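Local coordinates for protein CAS6A (Thermus thermophilus, PDB 4C97) that probably acts as a Cas6-family endoribonuclease that processes CRISPR RNA for antiviral defence, at residues 131-135 with 136-140; 79-83 with 84-88. The protein carries 1 engineered substitution. All blocks are in the same frame, centred on the assembly; numbering follows the deposited sequence.

Contact 1: residues 131-135 with 136-140; sequences FFRRK and GVHYP
A two-residue beta hairpin, closed by a type I' turn from R134 to V137, joins strands 132-134 and 137-139; K135 and G136 at its tip both have positive phi. Two hydrogen-bonded pairs hold the ladder. R134 N gives a nearly straight bond to V137 O at 2.7 Å (N-H...O 173°), and V137 N returns one to R134 O from above the carbonyl plane. F132 and Y139 pair likewise, with Y139 N in the plane of the F132 carbonyl.

On the face shared by F132, R134 and Y139, the R134 guanidinium lies flat over the Y139 ring, planes 8° apart and CZ 3.8 Å from the ring centroid, a stacked cation-pi contact. A bend at chi3 (34°) lays the arginine end over the ring; Y139 OH bonds E143. F132 packs against V147 of helix 144-158.

On the face of R133 and H138, the imidazole packs against F131, which also meets Y235 in the glycine-rich loop characteristic of RAMP proteins. H138 ND1 is hydrogen-bonded to T193 OG1. The phenyl edge points obliquely into the imidazole face, CE1 of F131 lying 3.5 Å from CD2 of H138.

Contact 2: residues 79-83 with 84-88; sequences YALEG and EEVRL
The flat group at the centre is the carbonyl of L81: E84 N meets its oxygen at 2.8 Å, tilted 34° from the carbonyl plane, with an N-H...O angle of 154°. E84 CB crowds the same oxygen, 3.2 Å from L81 O, and CG follows at 3.7 Å from L81 O. In E84, chi1 (-63°) sets CG beside the backbone N and 3.9 Å from A80 O, and the bend at chi2 then turns CD toward G83.

The bond closes a type II beta turn from L81 to E84, with G83 at its positive-phi third position. It overlaps a type I turn from Y79 to E82, in which E82 N reaches Y79 O at 3.2 Å. Together the two turns carry the chain from the end of helix 68-79 into strand 85-87, an edge strand of the five-stranded antiparallel sheet. Backbone bonds from G83 and E84 to V94 start the pairing with strand 91-109, while G83 O also accepts from R93 NH1.

Beneath the turn, the buried side chains of L81 and V86 cross at about a right angle. They meet through single methyls, CD2 of L81 lying 4.2 Å from CG1 of V86, and both side chains rest on F28 of helix 22-36.

Contact 2 comes first along the chain and contact 1 follows; their centres lie about 35 Å apart, their nearest atoms about 18 Å, and they do not touch. Each decorates a different ferredoxin-like half of the two-domain Cas6 fold. Residues 79-88 lead from helix 68-79 to the extra edge strand 85-87 beside strand 91-109 in the N-terminal sheet. Residues 131-140 form a hairpin inserted between strand 121-127 and helix 144-158 of the C-terminal half, outside its five-stranded sheet. The two are thus separate additions to a repeated core: one widens a sheet, the other projects at the surface beside the glycine-rich loop.

Contact 1: residues 131-135 with 136-140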
ATOM      1  N   PHE A 131      -5.825  -0.854  -9.601  1.00  9.89           N
ATOM      2  CA  PHE A 131      -6.995  -1.449 -10.222  1.00 11.33           C
ATOM      3  C   PHE A 131      -7.689  -2.429  -9.283  1.00 10.53           C
ATOM      4  O   PHE A 131      -7.171  -2.767  -8.198  1.00 10.73           O
ATOM      5  CB  PHE A 131      -6.638  -2.097 -11.580  1.00 10.63           C
ATOM      6  CG  PHE A 131      -5.582  -3.176 -11.491  1.00 10.30           C
ATOM      7  CD1 PHE A 131      -5.947  -4.494 -11.279  1.00 13.60           C
ATOM      8  CD2 PHE A 131      -4.234  -2.876 -11.642  1.00 11.69           C
ATOM      9  CE1 PHE A 131      -4.985  -5.496 -11.211  1.00 15.07           C
ATOM     10  CE2 PHE A 131      -3.274  -3.885 -11.562  1.00 13.19           C
ATOM     11  CZ  PHE A 131      -3.660  -5.175 -11.344  1.00 15.32           C
ATOM     12  N   PHE A 132      -8.871  -2.867  -9.707  1.00 10.45           N
ATOM     13  CA  PHE A 132      -9.773  -3.680  -8.887  1.00 12.63           C
ATOM     14  C   PHE A 132     -10.311  -4.807  -9.714  1.00 11.25           C
ATOM     15  O   PHE A 132     -10.395  -4.718 -10.925  1.00 14.76           O
ATOM     16  CB  PHE A 132     -10.940  -2.801  -8.371  1.00 12.29           C
ATOM     17  CG  PHE A 132     -10.462  -1.590  -7.672  1.00 10.26           C
ATOM     18  CD1 PHE A 132     -10.165  -1.634  -6.322  1.00 12.16           C
ATOM     19  CD2 PHE A 132     -10.189  -0.427  -8.382  1.00 10.04           C
ATOM     20  CE1 PHE A 132      -9.657  -0.536  -5.690  1.00  9.71           C
ATOM     21  CE2 PHE A 132      -9.692   0.662  -7.765  1.00 10.31           C
ATOM     22  CZ  PHE A 132      -9.405   0.616  -6.400  1.00  8.87           C
ATOM     23  N   ARG A 133     -10.633  -5.917  -9.063  1.00 16.80           N
ATOM     24  CA  ARG A 133     -11.207  -7.038  -9.782  1.00 26.25           C
ATOM     25  C   ARG A 133     -12.717  -6.896  -9.745  1.00 23.59           C
ATOM     26  O   ARG A 133     -13.297  -6.766  -8.682  1.00 28.26           O
ATOM     27  CB  ARG A 133     -10.779  -8.367  -9.165  1.00 33.53           C
ATOM     28  CG  ARG A 133     -11.230  -9.580  -9.982  1.00 55.53           C
ATOM     29  CD  ARG A 133     -10.609 -10.871  -9.459  1.00 62.88           C
ATOM     30  NE  ARG A 133     -11.064 -12.061 -10.183  1.00 59.23           N
ATOM     31  CZ  ARG A 133     -10.732 -12.359 -11.439  1.00 63.20           C
ATOM     32  NH1 ARG A 133      -9.955 -11.543 -12.144  1.00 62.16           N
ATOM     33  NH2 ARG A 133     -11.193 -13.476 -11.995  1.00 60.30           N
ATOM     34  N   ARG A 134     -13.347  -6.894 -10.912  1.00 21.09           N
ATOM     35  CA  ARG A 134     -14.795  -6.892 -10.977  1.00 32.91           C
ATOM     36  C   ARG A 134     -15.222  -7.845 -12.077  1.00 41.73           C
ATOM     37  O   ARG A 134     -14.832  -7.692 -13.232  1.00 47.09           O
ATOM     38  CB  ARG A 134     -15.327  -5.468 -11.211  1.00 44.29           C
ATOM     39  CG  ARG A 134     -15.069  -4.898 -12.617  1.00 58.36           C
ATOM     40  CD  ARG A 134     -15.971  -3.738 -12.970  1.00 57.03           C
ATOM     41  NE  ARG A 134     -16.284  -2.914 -11.809  1.00 45.08           N
ATOM     42  CZ  ARG A 134     -17.198  -1.950 -11.813  1.00 50.50           C
ATOM     43  NH1 ARG A 134     -17.913  -1.709 -12.911  1.00 49.92           N
ATOM     44  NH2 ARG A 134     -17.410  -1.250 -10.711  1.00 48.02           N
ATOM     45  N   LYS A 135     -15.968  -8.877 -11.705  1.00 38.98           N
ATOM     46  CA  LYS A 135     -16.566  -9.756 -12.688  1.00 34.98           C
ATOM     47  C   LYS A 135     -15.527 -10.372 -13.616  1.00 42.02           C
ATOM     48  O   LYS A 135     -15.699 -10.385 -14.830  1.00 50.35           O
ATOM     49  CB  LYS A 135     -17.589  -8.964 -13.488  1.00 45.31           C
ATOM     50  CG  LYS A 135     -18.399  -8.007 -12.624  1.00 55.20           C
ATOM     51  CD  LYS A 135     -19.285  -7.118 -13.477  1.00 65.62           C
ATOM     52  CE  LYS A 135     -20.753  -7.248 -13.101  1.00 66.69           C
ATOM     53  NZ  LYS A 135     -21.211  -6.088 -12.300  1.00 68.91           N
ATOM     54  N   GLY A 136     -14.446 -10.872 -13.031  1.00 28.22           N
ATOM     55  CA  GLY A 136     -13.391 -11.506 -13.789  1.00 32.12           C
ATOM     56  C   GLY A 136     -12.673 -10.588 -14.748  1.00 33.57           C
ATOM     57  O   GLY A 136     -11.964 -11.062 -15.636  1.00 47.18           O
ATOM     58  N   VAL A 137     -12.845  -9.280 -14.578  1.00 29.75           N
ATOM     59  CA  VAL A 137     -12.010  -8.341 -15.302  1.00 21.38           C
ATOM     60  C   VAL A 137     -11.429  -7.335 -14.318  1.00 22.85           C
ATOM     61  O   VAL A 137     -11.971  -7.100 -13.234  1.00 26.31           O
ATOM     62  CB  VAL A 137     -12.739  -7.633 -16.478  1.00 34.14           C
ATOM     63  CG1 VAL A 137     -13.538  -8.643 -17.308  1.00 37.04           C
ATOM     64  CG2 VAL A 137     -13.616  -6.488 -15.998  1.00 37.49           C
ATOM     65  N   HIS A 138     -10.303  -6.773 -14.702  1.00 17.57           N
ATOM     66  CA  HIS A 138      -9.692  -5.716 -13.919  1.00 15.36           C
ATOM     67  C   HIS A 138     -10.259  -4.375 -14.361  1.00 15.14           C
ATOM     68  O   HIS A 138     -10.474  -4.146 -15.538  1.00 19.70           O
ATOM     69  CB  HIS A 138      -8.188  -5.760 -14.091  1.00 16.60           C
ATOM     70  CG  HIS A 138      -7.547  -6.908 -13.374  1.00 19.27           C
ATOM     71  ND1 HIS A 138      -6.533  -7.656 -13.919  1.00 20.87           N
ATOM     72  CD2 HIS A 138      -7.779  -7.412 -12.137  1.00 25.04           C
ATOM     73  CE1 HIS A 138      -6.175  -8.595 -13.053  1.00 19.35           C
ATOM     74  NE2 HIS A 138      -6.901  -8.455 -11.965  1.00 25.77           N
ATOM     75  N   TYR A 139     -10.488  -3.498 -13.383  1.00 11.12           N
ATOM     76  CA  TYR A 139     -11.172  -2.210 -13.598  1.00 12.50           C
ATOM     77  C   TYR A 139     -10.315  -1.133 -12.954  1.00 11.51           C
ATOM     78  O   TYR A 139      -9.957  -1.250 -11.765  1.00 11.02           O
ATOM     79  CB  TYR A 139     -12.541  -2.259 -12.933  1.00 10.99           C
ATOM     80  CG  TYR A 139     -13.393  -1.003 -13.004  1.00 10.79           C
ATOM     81  CD1 TYR A 139     -14.041  -0.646 -14.157  1.00 11.87           C
ATOM     82  CD2 TYR A 139     -13.611  -0.232 -11.877  1.00 10.46           C
ATOM     83  CE1 TYR A 139     -14.853   0.467 -14.197  1.00 12.15           C
ATOM     84  CE2 TYR A 139     -14.454   0.875 -11.908  1.00 10.42           C
ATOM     85  CZ  TYR A 139     -15.051   1.229 -13.074  1.00 11.32           C
ATOM     86  OH  TYR A 139     -15.880   2.343 -13.096  1.00 11.56           O
ATOM     87  N   PRO A 140      -9.975  -0.083 -13.717  1.00  9.93           N
ATOM     88  CA  PRO A 140      -8.937   0.838 -13.278  1.00  9.52           C
ATOM     89  C   PRO A 140      -9.462   2.147 -12.711  1.00 11.60           C
ATOM     90  O   PRO A 140      -8.643   3.014 -12.453  1.00 14.05           O
ATOM     91  CB  PRO A 140      -8.198   1.122 -14.590  1.00 12.27           C
ATOM     92  CG  PRO A 140      -9.329   1.237 -15.559  1.00 11.18           C
ATOM     93  CD  PRO A 140     -10.224   0.067 -15.172  1.00 12.15           C
TER

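Contact 2: residues 79-83 with 84-88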
ATOM      1  N   TYR A  79      16.949  -6.767   7.418  1.00 32.22           N
ATOM      2  CA  TYR A  79      18.140  -6.010   7.796  1.00 28.57           C
ATOM      3  C   TYR A  79      19.442  -6.725   7.456  1.00 30.75           C
ATOM      4  O   TYR A  79      20.430  -6.081   7.111  1.00 38.40           O
ATOM      5  CB  TYR A  79      18.091  -5.618   9.273  1.00 35.00           C
ATOM      6  CG  TYR A  79      17.238  -4.397   9.476  1.00 35.11           C
ATOM      7  CD1 TYR A  79      17.720  -3.137   9.154  1.00 44.45           C
ATOM      8  CD2 TYR A  79      15.942  -4.501   9.948  1.00 39.65           C
ATOM      9  CE1 TYR A  79      16.943  -2.015   9.321  1.00 45.10           C
ATOM     10  CE2 TYR A  79      15.152  -3.382  10.115  1.00 40.95           C
ATOM     11  CZ  TYR A  79      15.657  -2.143   9.800  1.00 42.75           C
ATOM     12  OH  TYR A  79      14.871  -1.028   9.972  1.00 45.73           O
ATOM     13  N   ALA A  80      19.451  -8.052   7.529  1.00 35.21           N
ATOM     14  CA  ALA A  80      20.655  -8.816   7.227  1.00 35.66           C
ATOM     15  C   ALA A  80      21.018  -8.764   5.744  1.00 35.14           C
ATOM     16  O   ALA A  80      22.092  -9.225   5.358  1.00 36.76           O
ATOM     17  CB  ALA A  80      20.492 -10.252   7.671  1.00 35.39           C
ATOM     18  N   LEU A  81      20.134  -8.206   4.918  1.00 35.81           N
ATOM     19  CA  LEU A  81      20.398  -8.106   3.483  1.00 34.48           C
ATOM     20  C   LEU A  81      21.373  -6.982   3.142  1.00 30.67           C
ATOM     21  O   LEU A  81      21.920  -6.952   2.039  1.00 29.44           O
ATOM     22  CB  LEU A  81      19.090  -7.900   2.698  1.00 28.94           C
ATOM     23  CG  LEU A  81      18.088  -9.042   2.785  1.00 35.87           C
ATOM     24  CD1 LEU A  81      16.781  -8.634   2.129  1.00 45.88           C
ATOM     25  CD2 LEU A  81      18.652 -10.314   2.150  1.00 45.16           C
ATOM     26  N   GLU A  82      21.572  -6.051   4.075  1.00 29.69           N
ATOM     27  CA  GLU A  82      22.526  -4.961   3.875  1.00 35.35           C
ATOM     28  C   GLU A  82      23.903  -5.479   3.470  1.00 31.98           C
ATOM     29  O   GLU A  82      24.489  -6.324   4.145  1.00 33.34           O
ATOM     30  CB  GLU A  82      22.643  -4.099   5.133  1.00 32.88           C
ATOM     31  CG  GLU A  82      21.376  -3.326   5.453  1.00 43.46           C
ATOM     32  CD  GLU A  82      21.629  -2.124   6.350  1.00 40.28           C
ATOM     33  OE1 GLU A  82      22.544  -2.201   7.203  1.00 42.47           O
ATOM     34  OE2 GLU A  82      20.913  -1.101   6.193  1.00 32.55           O
ATOM     35  N   GLY A  83      24.402  -4.965   2.353  1.00 31.97           N
ATOM     36  CA  GLY A  83      25.680  -5.374   1.809  1.00 34.22           C
ATOM     37  C   GLY A  83      25.576  -6.510   0.803  1.00 36.14           C
ATOM     38  O   GLY A  83      26.524  -6.764   0.058  1.00 39.52           O
ATOM     39  N   GLU A  84      24.429  -7.183   0.771  1.00 32.15           N
ATOM     40  CA  GLU A  84      24.272  -8.409  -0.018  1.00 36.61           C
ATOM     41  C   GLU A  84      23.640  -8.181  -1.382  1.00 38.04           C
ATOM     42  O   GLU A  84      22.905  -7.210  -1.594  1.00 30.41           O
ATOM     43  CB  GLU A  84      23.437  -9.445   0.751  1.00 31.93           C
ATOM     44  CG  GLU A  84      24.083  -9.923   2.060  1.00 51.88           C
ATOM     45  CD  GLU A  84      25.444 -10.560   1.846  1.00 56.42           C
ATOM     46  OE1 GLU A  84      25.581 -11.367   0.900  1.00 62.89           O
ATOM     47  OE2 GLU A  84      26.380 -10.244   2.614  1.00 55.14           O
ATOM     48  N   GLU A  85      23.930  -9.093  -2.306  1.00 31.43           N
ATOM     49  CA  GLU A  85      23.310  -9.064  -3.626  1.00 30.29           C
ATOM     50  C   GLU A  85      22.039  -9.916  -3.630  1.00 32.57           C
ATOM     51  O   GLU A  85      22.013 -11.021  -3.087  1.00 29.87           O
ATOM     52  CB  GLU A  85      24.295  -9.557  -4.694  1.00 40.30           C
ATOM     53  CG  GLU A  85      23.768  -9.477  -6.125  1.00 54.58           C
ATOM     54  CD  GLU A  85      24.805  -9.906  -7.154  1.00 73.30           C
ATOM     55  OE1 GLU A  85      25.932  -9.373  -7.114  1.00 85.62           O
ATOM     56  OE2 GLU A  85      24.497 -10.780  -7.995  1.00 66.69           O
ATOM     57  N   VAL A  86      20.980  -9.382  -4.228  1.00 27.43           N
ATOM     58  CA  VAL A  86      19.706 -10.081  -4.349  1.00 26.32           C
ATOM     59  C   VAL A  86      19.188  -9.906  -5.759  1.00 32.13           C
ATOM     60  O   VAL A  86      19.435  -8.883  -6.394  1.00 34.47           O
ATOM     61  CB  VAL A  86      18.639  -9.504  -3.382  1.00 25.12           C
ATOM     62  CG1 VAL A  86      19.047  -9.746  -1.947  1.00 30.66           C
ATOM     63  CG2 VAL A  86      18.436  -8.019  -3.625  1.00 26.07           C
ATOM     64  N   ARG A  87      18.457 -10.897  -6.248  1.00 25.11           N
ATOM     65  CA  ARG A  87      17.814 -10.777  -7.543  1.00 24.23           C
ATOM     66  C   ARG A  87      16.370 -10.356  -7.356  1.00 22.64           C
ATOM     67  O   ARG A  87      15.601 -11.043  -6.692  1.00 23.61           O
ATOM     68  CB  ARG A  87      17.870 -12.101  -8.292  1.00 25.01           C
ATOM     69  CG  ARG A  87      19.295 -12.611  -8.508  1.00 26.88           C
ATOM     70  CD  ARG A  87      19.340 -13.755  -9.502  1.00 33.78           C
ATOM     71  NE  ARG A  87      19.090 -13.314 -10.874  1.00 32.24           N
ATOM     72  CZ  ARG A  87      20.007 -12.753 -11.659  1.00 34.09           C
ATOM     73  NH1 ARG A  87      21.235 -12.563 -11.214  1.00 37.15           N
ATOM     74  NH2 ARG A  87      19.688 -12.388 -12.893  1.00 34.57           N
ATOM     75  N   LEU A  88      16.021  -9.223  -7.958  1.00 21.82           N
ATOM     76  CA  LEU A  88      14.660  -8.710  -7.938  1.00 20.40           C
ATOM     77  C   LEU A  88      14.254  -8.519  -9.385  1.00 22.85           C
ATOM     78  O   LEU A  88      13.779  -7.455  -9.775  1.00 19.86           O
ATOM     79  CB  LEU A  88      14.606  -7.369  -7.206  1.00 19.99           C
ATOM     80  CG  LEU A  88      15.191  -7.376  -5.797  1.00 20.65           C
ATOM     81  CD1 LEU A  88      15.201  -5.975  -5.213  1.00 21.65           C
ATOM     82  CD2 LEU A  88      14.432  -8.325  -4.898  1.00 25.07           C
TER